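Local coordinates for protein putative HTH-type transcriptional regulator YwnA (Bacillus subtilis subsp. subtilis, PDB 1XD7) that probably binds DNA and regulates transcription as a winged helix-turn-helix protein of the Rrf2 family, at residues I18-T24 against V59-L64; P68-L74 against L122-K128. All coordinates share one frame; numbering follows the deposited sequence.

Interaction 1 lies at the surface of the winged helix domain, its centre about 17 Å from that of the chain; interaction 2 sits deeper, at about 10 Å, where the domain meets the long helix 98-122. Their centres are 19 Å apart, yet they touch. Leu64, at the strand end of interaction 1, puts CD1 4.0 Å from Ile71 CD1 and equally close to Leu127 CD1, while Ser19 OG lies 3.8 Å from Leu127 CD1. Leu127 thus packs against both segments of interaction 1. A short connection links strand 63-64 to helix 73-80, leading from the wing into interaction 2. The sulfate belongs to interaction 1, bound by the Gly61 amide together with Ser26 and Arg41, away from the Leu64 end.

Interaction 1 (I18-T24 against V59-L64); sequences ISMDEKT and VPGASL. With SO4 (sulfate ion), chain B.
Ile18, Lys23 and the Thr24 carbonyl pack onto the returning arm of the wing, Val59 to Leu64, in a surface contact of the winged helix fold. One segment is the end of helix 7-19 with the turn that leads to helix 26-33; the other climbs into strand 63-64, which pairs with strand 53-54. At the inner end Ile18 does the work. With chi1 at -71°, its CG2 branch stands anti to the backbone N and presses on the strand backbone, 3.5 Å from Ser63 CA, a tight fit. The same methyl meets Leu64 CD2 at 4.0 Å, and Leu53 of the partner strand also packs on Ile18. Farther out the fit is backbone to ring: Lys23 O lies 3.3 Å from Pro60 CG. The aliphatic part of Lys23 passes obliquely over Val59, Lys23 CD to Val59 CG1 at 3.3 Å, tighter than usual, while its NZ bends back to Asp21 OD1 in a long ion pair of 3.9 Å. Gly61 has positive phi, and its CA sits 3.2 Å from Thr24 O, where a side chain would collide with that carbonyl. Its amide faces a sulfate, probably from the crystallisation liquor, that Ser26 and Arg41 of the predicted helix-turn-helix also hold; the spot is consistent with a DNA phosphate site. Gly61 N gives the straighter of its two bonds to sulfate O2, 2.8 Å at 147°, and a weak one to O3.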
ATOM      1  N   ILE A  18       3.812  -0.832 -25.649  1.00 40.92           N
ATOM      2  CA  ILE A  18       2.768  -0.460 -26.584  1.00 39.64           C
ATOM      3  C   ILE A  18       3.065   0.935 -27.061  1.00 40.51           C
ATOM      4  O   ILE A  18       2.685   1.301 -28.167  1.00 39.99           O
ATOM      5  CB  ILE A  18       1.366  -0.515 -25.956  1.00 37.80           C
ATOM      6  CG1 ILE A  18       0.981  -1.973 -25.721  1.00 39.27           C
ATOM      7  CG2 ILE A  18       0.331   0.107 -26.889  1.00 36.47           C
ATOM      8  CD1 ILE A  18      -0.482  -2.189 -25.333  1.00 34.97           C
ATOM      9  N   SER A  19       3.759   1.710 -26.233  1.00 42.44           N
ATOM     10  CA  SER A  19       4.105   3.070 -26.615  1.00 46.53           C
ATOM     11  C   SER A  19       4.685   3.039 -28.017  1.00 47.75           C
ATOM     12  O   SER A  19       4.217   3.743 -28.904  1.00 48.61           O
ATOM     13  CB  SER A  19       5.156   3.669 -25.679  1.00 48.42           C
ATOM     14  OG  SER A  19       4.630   3.956 -24.399  1.00 53.77           O
ATOM     15  N   MET A  20       5.702   2.203 -28.204  1.00 48.30           N
ATOM     16  CA  MET A  20       6.388   2.072 -29.485  1.00 47.71           C
ATOM     17  C   MET A  20       5.482   1.808 -30.662  1.00 50.34           C
ATOM     18  O   MET A  20       5.871   2.004 -31.814  1.00 53.22           O
ATOM     19  CB  MET A  20       7.433   0.982 -29.378  1.00 44.37           C
ATOM     20  CG  MET A  20       8.491   1.364 -28.393  1.00 42.81           C
ATOM     21  SD  MET A  20       9.525   0.028 -27.919  1.00 38.78           S
ATOM     22  CE  MET A  20      10.087   0.685 -26.341  1.00 37.44           C
ATOM     23  N   ASP A  21       4.273   1.355 -30.374  1.00 51.73           N
ATOM     24  CA  ASP A  21       3.303   1.077 -31.415  1.00 52.64           C
ATOM     25  C   ASP A  21       3.931   0.339 -32.586  1.00 52.32           C
ATOM     26  O   ASP A  21       4.199   0.924 -33.638  1.00 50.78           O
ATOM     27  CB  ASP A  21       2.683   2.384 -31.890  1.00 54.70           C
ATOM     28  CG  ASP A  21       1.663   2.174 -32.974  1.00 56.87           C
ATOM     29  OD1 ASP A  21       0.845   1.233 -32.839  1.00 58.53           O
ATOM     30  OD2 ASP A  21       1.678   2.955 -33.955  1.00 58.43           O
ATOM     31  N   GLU A  22       4.158  -0.953 -32.384  1.00 53.09           N
ATOM     32  CA  GLU A  22       4.752  -1.811 -33.395  1.00 53.06           C
ATOM     33  C   GLU A  22       3.888  -3.022 -33.678  1.00 53.52           C
ATOM     34  O   GLU A  22       4.403  -4.085 -34.034  1.00 53.30           O
ATOM     35  CB  GLU A  22       6.131  -2.280 -32.946  1.00 54.47           C
ATOM     36  CG  GLU A  22       7.176  -1.208 -33.032  1.00 58.62           C
ATOM     37  CD  GLU A  22       7.156  -0.520 -34.383  1.00 61.78           C
ATOM     38  OE1 GLU A  22       7.197  -1.224 -35.419  1.00 62.58           O
ATOM     39  OE2 GLU A  22       7.094   0.729 -34.409  1.00 64.69           O
ATOM     40  N   LYS A  23       2.578  -2.866 -33.519  1.00 53.41           N
ATOM     41  CA  LYS A  23       1.667  -3.972 -33.776  1.00 53.41           C
ATOM     42  C   LYS A  23       2.215  -5.172 -33.027  1.00 51.90           C
ATOM     43  O   LYS A  23       2.369  -6.261 -33.590  1.00 52.81           O
ATOM     44  CB  LYS A  23       1.629  -4.296 -35.268  1.00 56.28           C
ATOM     45  CG  LYS A  23       1.481  -3.086 -36.181  1.00 59.29           C
ATOM     46  CD  LYS A  23       0.077  -2.511 -36.171  1.00 61.22           C
ATOM     47  CE  LYS A  23       0.006  -1.223 -36.988  1.00 61.98           C
ATOM     48  NZ  LYS A  23       0.923  -0.176 -36.439  1.00 62.22           N
ATOM     49  N   THR A  24       2.534  -4.961 -31.760  1.00 49.09           N
ATOM     50  CA  THR A  24       3.071  -6.022 -30.941  1.00 48.27           C
ATOM     51  C   THR A  24       1.937  -6.842 -30.336  1.00 49.69           C
ATOM     52  O   THR A  24       1.082  -6.317 -29.620  1.00 49.14           O
ATOM     53  CB  THR A  24       3.929  -5.453 -29.828  1.00 47.77           C
ATOM     54  OG1 THR A  24       4.726  -4.377 -30.343  1.00 49.96           O
ATOM     55  CG2 THR A  24       4.837  -6.523 -29.281  1.00 48.00           C
ATOM     56  N   VAL A  59      -5.510  -6.594 -36.384  1.00 71.11           N
ATOM     57  CA  VAL A  59      -4.205  -6.025 -36.039  1.00 68.32           C
ATOM     58  C   VAL A  59      -3.839  -6.546 -34.645  1.00 67.19           C
ATOM     59  O   VAL A  59      -4.573  -6.331 -33.675  1.00 67.90           O
ATOM     60  CB  VAL A  59      -4.235  -4.480 -35.983  1.00 67.50           C
ATOM     61  CG1 VAL A  59      -2.875  -3.959 -35.566  1.00 65.76           C
ATOM     62  CG2 VAL A  59      -4.619  -3.907 -37.336  1.00 67.96           C
ATOM     63  N   PRO A  60      -2.697  -7.241 -34.526  1.00 64.83           N
ATOM     64  CA  PRO A  60      -2.297  -7.768 -33.221  1.00 61.55           C
ATOM     65  C   PRO A  60      -2.142  -6.655 -32.196  1.00 58.66           C
ATOM     66  O   PRO A  60      -1.929  -5.497 -32.559  1.00 57.29           O
ATOM     67  CB  PRO A  60      -0.980  -8.474 -33.528  1.00 62.11           C
ATOM     68  CG  PRO A  60      -0.416  -7.638 -34.640  1.00 63.28           C
ATOM     69  CD  PRO A  60      -1.623  -7.423 -35.518  1.00 63.22           C
ATOM     70  N   GLY A  61      -2.250  -7.013 -30.922  1.00 55.51           N
ATOM     71  CA  GLY A  61      -2.116  -6.031 -29.868  1.00 51.79           C
ATOM     72  C   GLY A  61      -3.090  -4.876 -30.012  1.00 49.51           C
ATOM     73  O   GLY A  61      -4.148  -4.994 -30.639  1.00 48.53           O
ATOM     74  N   ALA A  62      -2.724  -3.749 -29.419  1.00 47.81           N
ATOM     75  CA  ALA A  62      -3.548  -2.551 -29.460  1.00 46.41           C
ATOM     76  C   ALA A  62      -2.636  -1.344 -29.382  1.00 45.48           C
ATOM     77  O   ALA A  62      -1.442  -1.434 -29.663  1.00 43.64           O
ATOM     78  CB  ALA A  62      -4.513  -2.542 -28.289  1.00 44.69           C
ATOM     79  N   SER A  63      -3.194  -0.212 -28.980  1.00 45.41           N
ATOM     80  CA  SER A  63      -2.391   0.985 -28.864  1.00 45.59           C
ATOM     81  C   SER A  63      -3.015   2.033 -27.959  1.00 45.46           C
ATOM     82  O   SER A  63      -4.204   1.983 -27.649  1.00 46.48           O
ATOM     83  CB  SER A  63      -2.133   1.552 -30.256  1.00 43.62           C
ATOM     84  OG  SER A  63      -3.294   1.422 -31.046  1.00 43.53           O
ATOM     85  N   LEU A  64      -2.192   2.987 -27.539  1.00 45.87           N
ATOM     86  CA  LEU A  64      -2.635   4.053 -26.654  1.00 46.62           C
ATOM     87  C   LEU A  64      -3.743   4.870 -27.269  1.00 47.41           C
ATOM     88  O   LEU A  64      -3.662   5.259 -28.428  1.00 48.18           O
ATOM     89  CB  LEU A  64      -1.474   4.983 -26.312  1.00 43.11           C
ATOM     90  CG  LEU A  64      -0.221   4.314 -25.755  1.00 39.92           C
ATOM     91  CD1 LEU A  64       0.714   5.366 -25.155  1.00 36.02           C
ATOM     92  CD2 LEU A  64      -0.626   3.294 -24.707  1.00 36.32           C
TER
HETATM   93  S   SO4 B 190      -3.357  -9.855 -29.714  1.00 59.33           S
HETATM   94  O1  SO4 B 190      -3.461 -11.316 -29.813  1.00 60.55           O
HETATM   95  O2  SO4 B 190      -1.935  -9.477 -29.635  1.00 60.31           O
HETATM   96  O3  SO4 B 190      -4.002  -9.240 -30.888  1.00 58.57           O
HETATM   97  O4  SO4 B 190      -4.045  -9.381 -28.502  1.00 62.25           O

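Interaction 2 (P68-L74 against L122-K128); sequences PADISLL and LASKSLK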
ATOM      1  N   PRO A  68       1.153   9.441 -24.062  1.00 45.86           N
ATOM      2  CA  PRO A  68       1.840   9.046 -22.828  1.00 44.87           C
ATOM      3  C   PRO A  68       1.980  10.161 -21.796  1.00 45.42           C
ATOM      4  O   PRO A  68       2.159   9.908 -20.596  1.00 44.00           O
ATOM      5  CB  PRO A  68       3.207   8.599 -23.331  1.00 43.98           C
ATOM      6  CG  PRO A  68       2.898   8.037 -24.666  1.00 44.49           C
ATOM      7  CD  PRO A  68       1.920   9.010 -25.246  1.00 44.77           C
ATOM      8  N   ALA A  69       1.937  11.395 -22.273  1.00 44.96           N
ATOM      9  CA  ALA A  69       2.084  12.538 -21.391  1.00 45.86           C
ATOM     10  C   ALA A  69       0.742  12.850 -20.765  1.00 44.79           C
ATOM     11  O   ALA A  69       0.656  13.606 -19.814  1.00 44.35           O
ATOM     12  CB  ALA A  69       2.598  13.745 -22.175  1.00 46.04           C
ATOM     13  N   ASP A  70      -0.302  12.251 -21.313  1.00 44.79           N
ATOM     14  CA  ASP A  70      -1.646  12.460 -20.813  1.00 45.78           C
ATOM     15  C   ASP A  70      -2.157  11.217 -20.105  1.00 45.43           C
ATOM     16  O   ASP A  70      -3.368  11.029 -19.978  1.00 47.24           O
ATOM     17  CB  ASP A  70      -2.585  12.789 -21.967  1.00 46.85           C
ATOM     18  CG  ASP A  70      -2.113  13.975 -22.770  1.00 50.29           C
ATOM     19  OD1 ASP A  70      -2.581  14.120 -23.920  1.00 51.68           O
ATOM     20  OD2 ASP A  70      -1.280  14.758 -22.248  1.00 51.22           O
ATOM     21  N   ILE A  71      -1.248  10.362 -19.652  1.00 42.74           N
ATOM     22  CA  ILE A  71      -1.662   9.143 -18.974  1.00 40.01           C
ATOM     23  C   ILE A  71      -1.013   9.078 -17.626  1.00 39.33           C
ATOM     24  O   ILE A  71       0.169   8.772 -17.513  1.00 38.86           O
ATOM     25  CB  ILE A  71      -1.254   7.895 -19.752  1.00 41.74           C
ATOM     26  CG1 ILE A  71      -1.677   8.032 -21.220  1.00 40.03           C
ATOM     27  CG2 ILE A  71      -1.916   6.678 -19.134  1.00 40.68           C
ATOM     28  CD1 ILE A  71      -1.309   6.847 -22.087  1.00 39.58           C
ATOM     29  N   SER A  72      -1.791   9.362 -16.591  1.00 38.12           N
ATOM     30  CA  SER A  72      -1.256   9.356 -15.240  1.00 38.49           C
ATOM     31  C   SER A  72      -1.160   7.945 -14.701  1.00 36.02           C
ATOM     32  O   SER A  72      -1.940   7.080 -15.085  1.00 35.58           O
ATOM     33  CB  SER A  72      -2.162  10.179 -14.326  1.00 42.62           C
ATOM     34  OG  SER A  72      -3.459   9.609 -14.293  1.00 46.43           O
ATOM     35  N   LEU A  73      -0.209   7.708 -13.813  1.00 35.42           N
ATOM     36  CA  LEU A  73      -0.086   6.386 -13.240  1.00 37.70           C
ATOM     37  C   LEU A  73      -1.359   6.094 -12.435  1.00 39.66           C
ATOM     38  O   LEU A  73      -1.896   4.992 -12.477  1.00 40.08           O
ATOM     39  CB  LEU A  73       1.163   6.309 -12.367  1.00 37.67           C
ATOM     40  CG  LEU A  73       2.472   6.534 -13.148  1.00 40.49           C
ATOM     41  CD1 LEU A  73       3.639   5.903 -12.410  1.00 38.52           C
ATOM     42  CD2 LEU A  73       2.374   5.904 -14.526  1.00 38.39           C
ATOM     43  N   LEU A  74      -1.860   7.096 -11.727  1.00 41.66           N
ATOM     44  CA  LEU A  74      -3.083   6.919 -10.956  1.00 43.16           C
ATOM     45  C   LEU A  74      -4.163   6.420 -11.913  1.00 43.20           C
ATOM     46  O   LEU A  74      -4.897   5.479 -11.606  1.00 41.64           O
ATOM     47  CB  LEU A  74      -3.485   8.256 -10.315  1.00 46.32           C
ATOM     48  CG  LEU A  74      -4.771   8.409  -9.484  1.00 46.90           C
ATOM     49  CD1 LEU A  74      -5.949   8.544 -10.411  1.00 46.78           C
ATOM     50  CD2 LEU A  74      -4.946   7.242  -8.535  1.00 45.28           C
ATOM     51  N   LEU A 122       0.673   9.191  -7.605  1.00 45.14           N
ATOM     52  CA  LEU A 122       0.348   8.479  -8.836  1.00 44.32           C
ATOM     53  C   LEU A 122      -0.274   9.365  -9.883  1.00 43.87           C
ATOM     54  O   LEU A 122      -0.249   9.043 -11.065  1.00 44.55           O
ATOM     55  CB  LEU A 122      -0.618   7.339  -8.560  1.00 43.68           C
ATOM     56  CG  LEU A 122      -0.084   6.213  -7.698  1.00 44.44           C
ATOM     57  CD1 LEU A 122      -1.234   5.271  -7.402  1.00 45.79           C
ATOM     58  CD2 LEU A 122       1.048   5.498  -8.408  1.00 40.88           C
ATOM     59  N   ALA A 123      -0.861  10.469  -9.451  1.00 43.12           N
ATOM     60  CA  ALA A 123      -1.485  11.371 -10.397  1.00 42.72           C
ATOM     61  C   ALA A 123      -0.487  12.438 -10.824  1.00 41.81           C
ATOM     62  O   ALA A 123      -0.729  13.186 -11.759  1.00 40.71           O
ATOM     63  CB  ALA A 123      -2.715  12.010  -9.778  1.00 41.94           C
ATOM     64  N   SER A 124       0.640  12.503 -10.133  1.00 42.65           N
ATOM     65  CA  SER A 124       1.650  13.487 -10.465  1.00 44.71           C
ATOM     66  C   SER A 124       2.494  13.016 -11.653  1.00 45.93           C
ATOM     67  O   SER A 124       2.792  13.796 -12.558  1.00 45.93           O
ATOM     68  CB  SER A 124       2.547  13.749  -9.256  1.00 44.81           C
ATOM     69  OG  SER A 124       3.293  12.596  -8.912  1.00 49.63           O
ATOM     70  N   LYS A 125       2.861  11.737 -11.650  1.00 45.90           N
ATOM     71  CA  LYS A 125       3.667  11.174 -12.720  1.00 44.76           C
ATOM     72  C   LYS A 125       2.808  10.829 -13.921  1.00 44.42           C
ATOM     73  O   LYS A 125       1.585  10.748 -13.821  1.00 46.40           O
ATOM     74  CB  LYS A 125       4.381   9.918 -12.243  1.00 44.77           C
ATOM     75  CG  LYS A 125       4.966  10.043 -10.862  1.00 46.90           C
ATOM     76  CD  LYS A 125       5.858  11.252 -10.752  1.00 48.25           C
ATOM     77  CE  LYS A 125       6.345  11.397  -9.326  1.00 48.78           C
ATOM     78  NZ  LYS A 125       6.984  10.137  -8.861  1.00 49.59           N
ATOM     79  N   SER A 126       3.465  10.637 -15.059  1.00 42.57           N
ATOM     80  CA  SER A 126       2.802  10.288 -16.307  1.00 41.80           C
ATOM     81  C   SER A 126       3.514   9.069 -16.883  1.00 39.35           C
ATOM     82  O   SER A 126       4.574   8.675 -16.408  1.00 39.17           O
ATOM     83  CB  SER A 126       2.919  11.430 -17.315  1.00 43.52           C
ATOM     84  OG  SER A 126       4.247  11.532 -17.812  1.00 44.67           O
ATOM     85  N   LEU A 127       2.931   8.474 -17.903  1.00 37.87           N
ATOM     86  CA  LEU A 127       3.556   7.327 -18.528  1.00 39.72           C
ATOM     87  C   LEU A 127       4.887   7.839 -19.100  1.00 41.53           C
ATOM     88  O   LEU A 127       5.939   7.221 -18.921  1.00 40.41           O
ATOM     89  CB  LEU A 127       2.675   6.811 -19.662  1.00 37.57           C
ATOM     90  CG  LEU A 127       2.900   5.356 -20.089  1.00 38.92           C
ATOM     91  CD1 LEU A 127       2.496   5.208 -21.542  1.00 33.77           C
ATOM     92  CD2 LEU A 127       4.347   4.936 -19.871  1.00 36.95           C
ATOM     93  N   LYS A 128       4.819   8.987 -19.769  1.00 41.77           N
ATOM     94  CA  LYS A 128       6.001   9.598 -20.357  1.00 44.07           C
ATOM     95  C   LYS A 128       7.049   9.773 -19.289  1.00 43.09           C
ATOM     96  O   LYS A 128       8.220   9.450 -19.478  1.00 43.30           O
ATOM     97  CB  LYS A 128       5.669  10.958 -20.957  1.00 46.68           C
ATOM     98  CG  LYS A 128       6.889  11.664 -21.544  1.00 52.52           C
ATOM     99  CD  LYS A 128       6.494  12.863 -22.405  1.00 54.10           C
ATOM    100  CE  LYS A 128       7.708  13.521 -23.061  1.00 54.87           C
ATOM    101  NZ  LYS A 128       7.292  14.628 -23.980  1.00 54.57           N
TER
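Leu73 is the bump that fills the hollow between Leu122 and Lys125. Its CB rests against Leu122 CD2 at 4.0 Å, and with chi1 at -62° turning CG anti to the carbonyl carbon, the isobutyl group crosses the Lys125 side chain at CB. Ile12 of helix 7-19 and Thr110 of the second subunit also pack on Leu73. Cut back to an alanine, the residue would keep its CB on Leu122 but is likely to leave a gap over Lys125 CB and beside the Ser126 carbonyl, and to thin the packing against Thr110 of the second subunit. Beside it Leu74 turns its CB onto Leu122 CB, 3.5 Å away, with the Ala123 methyl alongside. Here the winged helix domain is fastened to the end of helix 98-122, where Leu122 packs on Val114 of the second subunit and Lys125 on its Ser113, and two helix starts lie side by side: Ser72 caps helix 73-80 through Glu75 N, and Ser126 sits at the N-cap of helix 127-130, Ser126 OG hydrogen-bonded to Asp129 OD2. Three amide hydrogen bonds cross over: Leu74 N to Leu122 O at 2.6 Å, Leu127 N to Ile71 O at 2.8 Å, and Lys128 N to Pro68 O at 2.9 Å. Around them Leu127 runs beside Ile71 in the same direction, and Leu127 CD1 nestles 3.9 Å from Pro68 CB. The extended Lys128 chain runs outward past the Ala69 methyl, CD to CB 4.0 Å.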